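Local coordinates for protein glutamine cyclotransferase (Zymomonas mobilis, PDB 3NOL) that catalyses, as a glutaminyl cyclase, the cyclisation of N-terminal glutamine to pyroglutamate, and is built as a calcium-binding beta-propeller, at residues V100-V111 / R121-L132; R160-L171 / V195-V204. One frame throughout, in Å; residues are numbered along the deposited sequence.

Interaction 1 (V100-V111 / R121-L132); sequences VGLTWKNGLGFV and RSFNYDGEGWGL
L102 fills the middle of this contact with two methyl groups. L102 CD1 packs on the chain at G129 and G131, 3.7 Å from G129 CA. L102 CD2 turns to the Y125 ring, 3.7 Å from Y125 CE1. The V100 side chain crosses that of F123 at about a right angle, with V100 CG1 3.7 Å from F123 CE2. G109 CA lies over one face of the F123 ring in a CH-pi contact, where having no side chain lets the ring come close. F123 chi1 of 66° swings the ring back over the strand partner. Strands 108-113 and 119-124 form an antiparallel hairpin, the outer pair of a four-stranded propeller blade. G109 O accepts from F123 N and S122 OG, which come from opposite faces of its carbonyl plane. Y125 lays one ring face over G107 and L108. Y125 OH accepts from T103 N at 2.9 Å with an N-H...O angle of 165°. T103 OG1 donates to L108 O at 2.6 Å, in the carbonyl plane. At the polar edge, water 1 lies 2.6 Å from W104 O and 2.7 Å from G129 O. Y125 thus grips the turn on both sides, at T103 and at G107.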
loop_
_atom_site.group_PDB
_atom_site.type_symbol
_atom_site.label_atom_id
_atom_site.label_comp_id
_atom_site.label_asym_id
_atom_site.label_seq_id
_atom_site.Cartn_x
_atom_site.Cartn_y
_atom_site.Cartn_z
ATOM N N VAL A 100 0.053 -7.514 -9.820
ATOM C CA VAL A 100 0.759 -6.525 -10.626
ATOM C C VAL A 100 1.674 -5.740 -9.677
ATOM O O VAL A 100 1.288 -5.426 -8.533
ATOM C CB VAL A 100 -0.222 -5.558 -11.328
ATOM C CG1 VAL A 100 0.547 -4.565 -12.195
ATOM C CG2 VAL A 100 -1.292 -6.337 -12.148
ATOM N N GLY A 101 2.888 -5.474 -10.127
ATOM C CA GLY A 101 3.899 -4.833 -9.287
ATOM C C GLY A 101 4.592 -3.687 -10.023
ATOM O O GLY A 101 4.824 -3.768 -11.243
ATOM N N LEU A 102 4.934 -2.640 -9.264
ATOM C CA LEU A 102 5.751 -1.518 -9.727
ATOM C C LEU A 102 7.217 -1.673 -9.301
ATOM O O LEU A 102 7.555 -2.571 -8.524
ATOM C CB LEU A 102 5.184 -0.213 -9.156
ATOM C CG LEU A 102 3.674 0.000 -9.431
ATOM C CD1 LEU A 102 3.227 1.307 -8.774
ATOM C CD2 LEU A 102 3.364 -0.054 -10.954
ATOM N N THR A 103 8.081 -0.807 -9.827
ATOM C CA THR A 103 9.511 -0.818 -9.444
ATOM C C THR A 103 9.969 0.580 -9.017
ATOM O O THR A 103 9.300 1.575 -9.310
ATOM C CB THR A 103 10.441 -1.314 -10.571
ATOM O OG1 THR A 103 10.274 -0.467 -11.701
ATOM C CG2 THR A 103 10.127 -2.804 -10.965
ATOM N N TRP A 104 11.125 0.628 -8.351
ATOM C CA TRP A 104 11.647 1.840 -7.727
ATOM C C TRP A 104 12.112 2.850 -8.789
ATOM O O TRP A 104 11.591 3.962 -8.859
ATOM C CB TRP A 104 12.796 1.476 -6.779
ATOM C CG TRP A 104 13.253 2.602 -5.882
ATOM C CD1 TRP A 104 12.475 3.537 -5.267
ATOM C CD2 TRP A 104 14.602 2.871 -5.480
ATOM N NE1 TRP A 104 13.256 4.382 -4.507
ATOM C CE2 TRP A 104 14.566 3.992 -4.622
ATOM C CE3 TRP A 104 15.837 2.270 -5.766
ATOM C CZ2 TRP A 104 15.716 4.528 -4.047
ATOM C CZ3 TRP A 104 16.989 2.807 -5.187
ATOM C CH2 TRP A 104 16.913 3.927 -4.342
ATOM N N LYS A 105 13.058 2.429 -9.624
ATOM C CA LYS A 105 13.686 3.313 -10.604
ATOM C C LYS A 105 13.722 2.753 -12.038
ATOM O O LYS A 105 14.313 3.370 -12.933
ATOM C CB LYS A 105 15.113 3.626 -10.151
ATOM C CG LYS A 105 15.216 4.380 -8.835
ATOM C CD LYS A 105 14.283 5.588 -8.788
ATOM C CE LYS A 105 15.021 6.819 -8.299
ATOM N NZ LYS A 105 15.922 6.514 -7.174
ATOM N N ASN A 106 13.079 1.610 -12.252
ATOM C CA ASN A 106 13.156 0.896 -13.528
ATOM C C ASN A 106 12.197 1.428 -14.605
ATOM O O ASN A 106 12.375 1.131 -15.796
ATOM C CB ASN A 106 12.931 -0.609 -13.313
ATOM C CG ASN A 106 13.954 -1.235 -12.370
ATOM O OD1 ASN A 106 13.694 -1.409 -11.172
ATOM N ND2 ASN A 106 15.132 -1.587 -12.914
ATOM N N GLY A 107 11.167 2.177 -14.194
ATOM C CA GLY A 107 10.127 2.643 -15.115
ATOM C C GLY A 107 9.365 1.475 -15.738
ATOM O O GLY A 107 8.822 1.565 -16.846
ATOM N N LEU A 108 9.352 0.363 -15.019
ATOM C CA LEU A 108 8.589 -0.772 -15.487
ATOM C C LEU A 108 7.962 -1.532 -14.346
ATOM O O LEU A 108 8.304 -1.336 -13.164
ATOM C CB LEU A 108 9.421 -1.661 -16.397
ATOM C CG LEU A 108 10.672 -2.317 -15.805
ATOM C CD1 LEU A 108 10.315 -3.561 -15.057
ATOM C CD2 LEU A 108 11.576 -2.661 -16.988
ATOM N N GLY A 109 6.976 -2.335 -14.712
ATOM C CA GLY A 109 6.279 -3.153 -13.774
ATOM C C GLY A 109 6.193 -4.576 -14.288
ATOM O O GLY A 109 6.625 -4.878 -15.411
ATOM N N PHE A 110 5.636 -5.439 -13.450
ATOM C CA PHE A 110 5.547 -6.869 -13.735
ATOM C C PHE A 110 4.151 -7.353 -13.449
ATOM O O PHE A 110 3.417 -6.715 -12.700
ATOM C CB PHE A 110 6.541 -7.659 -12.865
ATOM C CG PHE A 110 7.982 -7.286 -13.111
ATOM C CD1 PHE A 110 8.689 -6.531 -12.176
ATOM C CD2 PHE A 110 8.616 -7.681 -14.295
ATOM C CE1 PHE A 110 10.041 -6.186 -12.409
ATOM C CE2 PHE A 110 9.951 -7.339 -14.556
ATOM C CZ PHE A 110 10.665 -6.574 -13.616
ATOM N N VAL A 111 3.796 -8.481 -14.060
ATOM C CA VAL A 111 2.574 -9.177 -13.731
ATOM C C VAL A 111 2.947 -10.622 -13.441
ATOM O O VAL A 111 3.669 -11.241 -14.229
ATOM C CB VAL A 111 1.536 -9.158 -14.893
ATOM C CG1 VAL A 111 0.259 -9.876 -14.440
ATOM C CG2 VAL A 111 1.234 -7.705 -15.364
ATOM N N ARG A 121 4.409 -11.211 -17.520
ATOM C CA ARG A 121 4.462 -9.986 -18.315
ATOM C C ARG A 121 5.345 -8.945 -17.637
ATOM O O ARG A 121 5.483 -8.939 -16.403
ATOM C CB ARG A 121 3.041 -9.437 -18.498
ATOM C CG ARG A 121 2.881 -8.229 -19.395
ATOM C CD ARG A 121 1.407 -7.882 -19.463
ATOM N NE ARG A 121 1.164 -6.726 -20.328
ATOM C CZ ARG A 121 -0.038 -6.181 -20.533
ATOM N NH1 ARG A 121 -1.118 -6.677 -19.936
ATOM N NH2 ARG A 121 -0.162 -5.138 -21.350
ATOM N N SER A 122 5.970 -8.108 -18.468
ATOM C CA SER A 122 6.519 -6.831 -18.022
ATOM C C SER A 122 5.881 -5.719 -18.848
ATOM O O SER A 122 5.552 -5.911 -20.029
ATOM C CB SER A 122 8.044 -6.777 -18.165
ATOM O OG SER A 122 8.544 -5.601 -17.530
ATOM N N PHE A 123 5.708 -4.557 -18.231
ATOM C CA PHE A 123 5.115 -3.425 -18.924
ATOM C C PHE A 123 5.835 -2.141 -18.532
ATOM O O PHE A 123 6.332 -2.034 -17.401
ATOM C CB PHE A 123 3.605 -3.328 -18.634
ATOM C CG PHE A 123 3.259 -3.012 -17.192
ATOM C CD1 PHE A 123 2.935 -1.696 -16.810
ATOM C CD2 PHE A 123 3.278 -4.020 -16.212
ATOM C CE1 PHE A 123 2.604 -1.405 -15.475
ATOM C CE2 PHE A 123 2.934 -3.741 -14.870
ATOM C CZ PHE A 123 2.610 -2.429 -14.507
ATOM N N ASN A 124 5.886 -1.187 -19.457
ATOM C CA ASN A 124 6.497 0.111 -19.161
ATOM C C ASN A 124 5.462 1.108 -18.654
ATOM O O ASN A 124 4.274 1.015 -18.975
ATOM C CB ASN A 124 7.231 0.692 -20.377
ATOM C CG ASN A 124 8.469 -0.093 -20.743
ATOM O OD1 ASN A 124 9.061 -0.800 -19.907
ATOM N ND2 ASN A 124 8.865 0.006 -22.006
ATOM N N TYR A 125 5.919 2.051 -17.846
ATOM C CA TYR A 125 5.089 3.185 -17.465
ATOM C C TYR A 125 5.936 4.458 -17.372
ATOM O O TYR A 125 7.178 4.416 -17.324
ATOM C CB TYR A 125 4.311 2.909 -16.156
ATOM C CG TYR A 125 5.177 2.514 -14.966
ATOM C CD1 TYR A 125 5.204 1.200 -14.505
ATOM C CD2 TYR A 125 5.972 3.466 -14.300
ATOM C CE1 TYR A 125 5.990 0.839 -13.419
ATOM C CE2 TYR A 125 6.776 3.110 -13.205
ATOM C CZ TYR A 125 6.780 1.792 -12.772
ATOM O OH TYR A 125 7.567 1.422 -11.687
ATOM N N ASP A 126 5.235 5.579 -17.313
ATOM C CA ASP A 126 5.825 6.901 -17.238
ATOM C C ASP A 126 6.308 7.214 -15.805
ATOM O O ASP A 126 5.639 6.890 -14.812
ATOM C CB ASP A 126 4.789 7.918 -17.709
ATOM C CG ASP A 126 5.360 9.305 -17.862
ATOM O OD1 ASP A 126 6.449 9.426 -18.475
ATOM O OD2 ASP A 126 4.694 10.262 -17.392
ATOM N N GLY A 127 7.487 7.822 -15.711
ATOM C CA GLY A 127 7.994 8.284 -14.412
ATOM C C GLY A 127 8.244 7.179 -13.396
ATOM O O GLY A 127 8.805 6.119 -13.731
ATOM N N GLU A 128 7.816 7.424 -12.154
ATOM C CA GLU A 128 8.049 6.490 -11.041
ATOM C C GLU A 128 6.755 5.777 -10.650
ATOM O O GLU A 128 5.677 6.140 -11.116
ATOM C CB GLU A 128 8.637 7.205 -9.821
ATOM C CG GLU A 128 10.079 7.685 -10.072
ATOM C CD GLU A 128 10.808 8.125 -8.807
ATOM O OE1 GLU A 128 10.168 8.317 -7.740
ATOM O OE2 GLU A 128 12.056 8.257 -8.882
ATOM N N GLY A 129 6.907 4.722 -9.851
ATOM C CA GLY A 129 5.789 3.924 -9.386
ATOM C C GLY A 129 6.010 3.636 -7.908
ATOM O O GLY A 129 7.016 3.012 -7.517
ATOM N N TRP A 130 5.082 4.132 -7.086
ATOM C CA TRP A 130 5.178 3.966 -5.638
ATOM C C TRP A 130 4.086 2.987 -5.180
ATOM O O TRP A 130 4.323 1.789 -5.191
ATOM C CB TRP A 130 5.099 5.321 -4.898
ATOM C CG TRP A 130 6.316 6.227 -5.081
ATOM C CD1 TRP A 130 7.180 6.282 -6.160
ATOM C CD2 TRP A 130 6.776 7.213 -4.156
ATOM N NE1 TRP A 130 8.151 7.242 -5.943
ATOM C CE2 TRP A 130 7.918 7.827 -4.723
ATOM C CE3 TRP A 130 6.337 7.636 -2.887
ATOM C CZ2 TRP A 130 8.624 8.842 -4.063
ATOM C CZ3 TRP A 130 7.047 8.666 -2.236
ATOM C CH2 TRP A 130 8.182 9.240 -2.832
ATOM N N GLY A 131 2.901 3.483 -4.809
ATOM C CA GLY A 131 1.804 2.600 -4.380
ATOM C C GLY A 131 0.902 2.131 -5.522
ATOM O O GLY A 131 0.813 2.786 -6.561
ATOM N N LEU A 132 0.238 0.984 -5.320
ATOM C CA LEU A 132 -0.677 0.442 -6.309
ATOM C C LEU A 132 -1.845 -0.256 -5.609
ATOM O O LEU A 132 -1.651 -0.975 -4.651
ATOM C CB LEU A 132 0.048 -0.524 -7.241
ATOM C CG LEU A 132 -0.720 -1.086 -8.430
ATOM C CD1 LEU A 132 -1.016 0.038 -9.460
ATOM C CD2 LEU A 132 0.093 -2.243 -9.077
HETATM O O HOH W 1 9.323 4.397 -7.638
HETATM O O HOH W 2 9.645 3.233 -11.702
#

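Interaction 2 (R160-L171 / V195-V204)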
loop_
_atom_site.group_PDB
_atom_site.type_symbol
_atom_site.label_atom_id
_atom_site.label_comp_id
_atom_site.label_asym_id
_atom_site.label_seq_id
_atom_site.Cartn_x
_atom_site.Cartn_y
_atom_site.Cartn_z
ATOM N N ARG A 160 -7.188 7.700 -17.026
ATOM C CA ARG A 160 -7.585 8.888 -16.247
ATOM C C ARG A 160 -6.422 9.306 -15.343
ATOM O O ARG A 160 -5.684 8.467 -14.822
ATOM C CB ARG A 160 -8.816 8.647 -15.374
ATOM C CG ARG A 160 -9.903 9.715 -15.559
ATOM C CD ARG A 160 -10.421 10.411 -14.277
ATOM N NE ARG A 160 -10.859 9.489 -13.242
ATOM C CZ ARG A 160 -11.379 9.835 -12.060
ATOM N NH1 ARG A 160 -11.592 11.103 -11.722
ATOM N NH2 ARG A 160 -11.707 8.880 -11.214
ATOM N N THR A 161 -6.268 10.602 -15.161
ATOM C CA THR A 161 -5.182 11.131 -14.342
ATOM C C THR A 161 -5.787 12.242 -13.508
ATOM O O THR A 161 -6.470 13.142 -14.052
ATOM C CB THR A 161 -4.033 11.650 -15.242
ATOM O OG1 THR A 161 -3.557 10.589 -16.085
ATOM C CG2 THR A 161 -2.881 12.203 -14.434
ATOM N N ILE A 162 -5.576 12.177 -12.190
ATOM C CA ILE A 162 -6.117 13.204 -11.287
ATOM C C ILE A 162 -5.018 13.754 -10.380
ATOM O O ILE A 162 -4.028 13.074 -10.123
ATOM C CB ILE A 162 -7.318 12.689 -10.438
ATOM C CG1 ILE A 162 -6.870 11.623 -9.423
ATOM C CG2 ILE A 162 -8.461 12.208 -11.373
ATOM C CD1 ILE A 162 -7.980 11.123 -8.453
ATOM N N THR A 163 -5.219 14.985 -9.911
ATOM C CA THR A 163 -4.271 15.647 -9.034
ATOM C C THR A 163 -4.920 15.750 -7.663
ATOM O O THR A 163 -6.042 16.280 -7.523
ATOM C CB THR A 163 -3.864 17.040 -9.578
ATOM O OG1 THR A 163 -3.261 16.888 -10.880
ATOM C CG2 THR A 163 -2.855 17.721 -8.658
ATOM N N VAL A 164 -4.216 15.244 -6.661
ATOM C CA VAL A 164 -4.771 15.190 -5.307
ATOM C C VAL A 164 -4.521 16.495 -4.568
ATOM O O VAL A 164 -3.408 17.034 -4.605
ATOM C CB VAL A 164 -4.257 13.960 -4.500
ATOM C CG1 VAL A 164 -4.814 13.978 -3.084
ATOM C CG2 VAL A 164 -4.638 12.651 -5.233
ATOM N N THR A 165 -5.568 16.981 -3.900
ATOM C CA THR A 165 -5.490 18.253 -3.173
ATOM C C THR A 165 -6.064 18.124 -1.765
ATOM O O THR A 165 -7.014 17.364 -1.539
ATOM C CB THR A 165 -6.187 19.425 -3.921
ATOM O OG1 THR A 165 -7.597 19.171 -4.040
ATOM C CG2 THR A 165 -5.547 19.671 -5.327
ATOM N N ALA A 166 -5.458 18.846 -0.827
ATOM C CA ALA A 166 -6.005 18.972 0.525
ATOM C C ALA A 166 -6.078 20.463 0.808
ATOM O O ALA A 166 -5.076 21.178 0.614
ATOM C CB ALA A 166 -5.112 18.254 1.548
ATOM N N HIS A 167 -7.257 20.922 1.236
ATOM C CA HIS A 167 -7.523 22.352 1.475
ATOM C C HIS A 167 -7.305 23.171 0.194
ATOM O O HIS A 167 -6.898 24.325 0.263
ATOM C CB HIS A 167 -6.652 22.920 2.604
ATOM C CG HIS A 167 -6.671 22.114 3.863
ATOM N ND1 HIS A 167 -7.730 22.138 4.747
ATOM C CD2 HIS A 167 -5.753 21.271 4.396
ATOM C CE1 HIS A 167 -7.464 21.344 5.770
ATOM N NE2 HIS A 167 -6.273 20.806 5.583
ATOM N N GLY A 168 -7.538 22.543 -0.959
ATOM C CA GLY A 168 -7.424 23.183 -2.264
ATOM C C GLY A 168 -6.005 23.233 -2.827
ATOM O O GLY A 168 -5.799 23.768 -3.915
ATOM N N GLU A 169 -5.038 22.681 -2.087
ATOM C CA GLU A 169 -3.625 22.711 -2.495
ATOM C C GLU A 169 -3.081 21.307 -2.773
ATOM O O GLU A 169 -3.458 20.349 -2.110
ATOM C CB GLU A 169 -2.758 23.459 -1.458
ATOM C CG GLU A 169 -3.341 24.833 -1.030
ATOM C CD GLU A 169 -3.525 25.817 -2.182
ATOM O OE1 GLU A 169 -2.796 25.746 -3.202
ATOM O OE2 GLU A 169 -4.419 26.681 -2.077
ATOM N N GLU A 170 -2.184 21.211 -3.749
ATOM C CA GLU A 170 -1.578 19.923 -4.122
ATOM C C GLU A 170 -0.976 19.206 -2.904
ATOM O O GLU A 170 -0.302 19.831 -2.084
ATOM C CB GLU A 170 -0.465 20.177 -5.163
ATOM C CG GLU A 170 -0.970 20.383 -6.616
ATOM C CD GLU A 170 -0.148 21.404 -7.413
ATOM O OE1 GLU A 170 1.072 21.550 -7.146
ATOM O OE2 GLU A 170 -0.726 22.065 -8.320
ATOM N N LEU A 171 -1.190 17.888 -2.818
ATOM C CA LEU A 171 -0.650 17.094 -1.721
ATOM C C LEU A 171 0.323 16.060 -2.299
ATOM O O LEU A 171 -0.103 15.055 -2.904
ATOM C CB LEU A 171 -1.783 16.383 -0.957
ATOM C CG LEU A 171 -1.337 15.479 0.208
ATOM C CD1 LEU A 171 -0.575 16.240 1.335
ATOM C CD2 LEU A 171 -2.539 14.700 0.787
ATOM N N VAL A 195 -4.466 9.718 4.165
ATOM C CA VAL A 195 -5.551 10.541 3.610
ATOM C C VAL A 195 -6.577 9.684 2.896
ATOM O O VAL A 195 -6.256 8.662 2.291
ATOM C CB VAL A 195 -5.059 11.684 2.698
ATOM C CG1 VAL A 195 -4.238 12.712 3.520
ATOM C CG2 VAL A 195 -4.283 11.151 1.500
ATOM N N ARG A 196 -7.822 10.121 3.013
ATOM C CA ARG A 196 -8.948 9.494 2.337
ATOM C C ARG A 196 -9.299 10.421 1.169
ATOM O O ARG A 196 -9.598 11.593 1.385
ATOM C CB ARG A 196 -10.134 9.358 3.309
ATOM C CG ARG A 196 -9.784 8.589 4.584
ATOM C CD ARG A 196 -10.894 8.645 5.631
ATOM N NE ARG A 196 -12.045 7.862 5.199
ATOM C CZ ARG A 196 -12.939 7.313 6.021
ATOM N NH1 ARG A 196 -13.934 6.601 5.510
ATOM N NH2 ARG A 196 -12.817 7.433 7.343
ATOM N N ILE A 197 -9.245 9.883 -0.048
ATOM C CA ILE A 197 -9.362 10.667 -1.269
ATOM C C ILE A 197 -10.640 10.324 -2.041
ATOM O O ILE A 197 -10.933 9.133 -2.294
ATOM C CB ILE A 197 -8.117 10.450 -2.189
ATOM C CG1 ILE A 197 -6.827 10.874 -1.468
ATOM C CG2 ILE A 197 -8.278 11.227 -3.469
ATOM C CD1 ILE A 197 -5.538 10.310 -2.113
ATOM N N ASP A 198 -11.391 11.368 -2.401
ATOM C CA ASP A 198 -12.574 11.219 -3.253
ATOM C C ASP A 198 -12.096 10.892 -4.680
ATOM O O ASP A 198 -11.466 11.713 -5.319
ATOM C CB ASP A 198 -13.382 12.531 -3.222
ATOM C CG ASP A 198 -14.678 12.467 -4.034
ATOM O OD1 ASP A 198 -14.803 11.624 -4.952
ATOM O OD2 ASP A 198 -15.575 13.279 -3.727
ATOM N N PRO A 199 -12.402 9.689 -5.190
ATOM C CA PRO A 199 -11.875 9.333 -6.511
ATOM C C PRO A 199 -12.463 10.161 -7.680
ATOM O O PRO A 199 -11.873 10.151 -8.752
ATOM C CB PRO A 199 -12.235 7.847 -6.655
ATOM C CG PRO A 199 -13.466 7.678 -5.795
ATOM C CD PRO A 199 -13.222 8.609 -4.603
ATOM N N GLU A 200 -13.605 10.838 -7.464
ATOM C CA GLU A 200 -14.268 11.682 -8.481
ATOM C C GLU A 200 -13.564 13.020 -8.670
ATOM O O GLU A 200 -13.605 13.601 -9.759
ATOM C CB GLU A 200 -15.756 11.930 -8.137
ATOM C CG GLU A 200 -16.644 10.658 -8.237
ATOM C CD GLU A 200 -18.163 10.890 -8.044
ATOM O OE1 GLU A 200 -18.925 9.881 -8.096
ATOM O OE2 GLU A 200 -18.612 12.044 -7.855
ATOM N N THR A 201 -12.913 13.501 -7.613
ATOM C CA THR A 201 -12.395 14.869 -7.612
ATOM C C THR A 201 -10.919 14.984 -7.247
ATOM O O THR A 201 -10.318 16.035 -7.482
ATOM C CB THR A 201 -13.142 15.740 -6.586
ATOM O OG1 THR A 201 -12.896 15.213 -5.283
ATOM C CG2 THR A 201 -14.663 15.794 -6.866
ATOM N N GLY A 202 -10.358 13.953 -6.617
ATOM C CA GLY A 202 -8.985 14.008 -6.107
ATOM C C GLY A 202 -8.855 14.748 -4.767
ATOM O O GLY A 202 -7.778 14.810 -4.195
ATOM N N LYS A 203 -9.960 15.302 -4.265
ATOM C CA LYS A 203 -9.939 16.018 -2.990
ATOM C C LYS A 203 -9.853 15.088 -1.781
ATOM O O LYS A 203 -10.538 14.053 -1.706
ATOM C CB LYS A 203 -11.185 16.927 -2.854
ATOM C CG LYS A 203 -11.274 18.004 -3.923
ATOM C CD LYS A 203 -12.549 18.848 -3.733
ATOM C CE LYS A 203 -12.797 19.759 -4.922
ATOM N NZ LYS A 203 -11.838 20.901 -4.895
ATOM N N VAL A 204 -8.993 15.453 -0.837
ATOM C CA VAL A 204 -8.928 14.758 0.442
ATOM C C VAL A 204 -10.216 15.086 1.231
ATOM O O VAL A 204 -10.544 16.248 1.444
ATOM C CB VAL A 204 -7.647 15.146 1.229
ATOM C CG1 VAL A 204 -7.701 14.644 2.658
ATOM C CG2 VAL A 204 -6.374 14.637 0.484
HETATM O O HOH W 3 -11.711 13.782 -12.464
HETATM O O HOH W 4 -8.127 17.521 -6.241
HETATM O O HOH W 5 -9.130 21.513 -5.308
HETATM O O HOH W 6 -9.584 18.773 0.567
#
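V164 and I197 meet tip to tip, with V164 CG1 3.9 Å from I197 CD1. L171 reaches V195 in the same way, its CD2 3.8 Å from V195 CG1. Against V204 the same leucine lies at about a right angle. V204 CG2 sits among V164, A166 and L171. With chi1 of 169°, CG1 of V204 is anti to the backbone N and CG2 lies beside it, on the side of these three residues. I162 sends CD1 over G202 CA, 3.9 Å away. Two propeller blades join here: strand 158-166 of one sheet is bridged to the chain entering strand 204-209 of the next. The bridge is a single one, at T165 and K203. T165 N donates to G202 O, and V204 N donates to T165 O at 2.8 Å, nearly straight. The side chains of T165 and K203 lie side by side, pointing the same way, and water 5 links T165 OG1 to K203 NZ. Water 4 joins T165 OG1 to T163 O and T201 O. The turn before K203 is shaped by an Asx turn at D198 and an ST turn at T201. Farther along, R160 brings its guanidinium edge to P199 O. R160 NH2 makes the stronger bond, 2.8 Å to P199 O, which lies 18° out of the guanidinium plane; the bond from NH1 is weak. F150 makes a cation-pi contact with R160.

Interactions 1 and 2 follow each other along the chain. Their centres are 22 Å apart and their nearest atoms about 8 Å apart, so they do not touch. Interaction 1 joins strands 98-103, 108-113 and 119-124 of one blade to the chain that leads into the next sheet, which starts at strand 132-134. Interaction 2 fastens the far part of that next sheet, strand 158-166, to the sheet after it. Together they bracket that sheet. The calcium ion, held at F48, E176, L177, E178 and I230, lies about 7 Å from the nearest atom of G131 in interaction 1 and about 12 Å from the nearest atom of the I197 side chain in interaction 2.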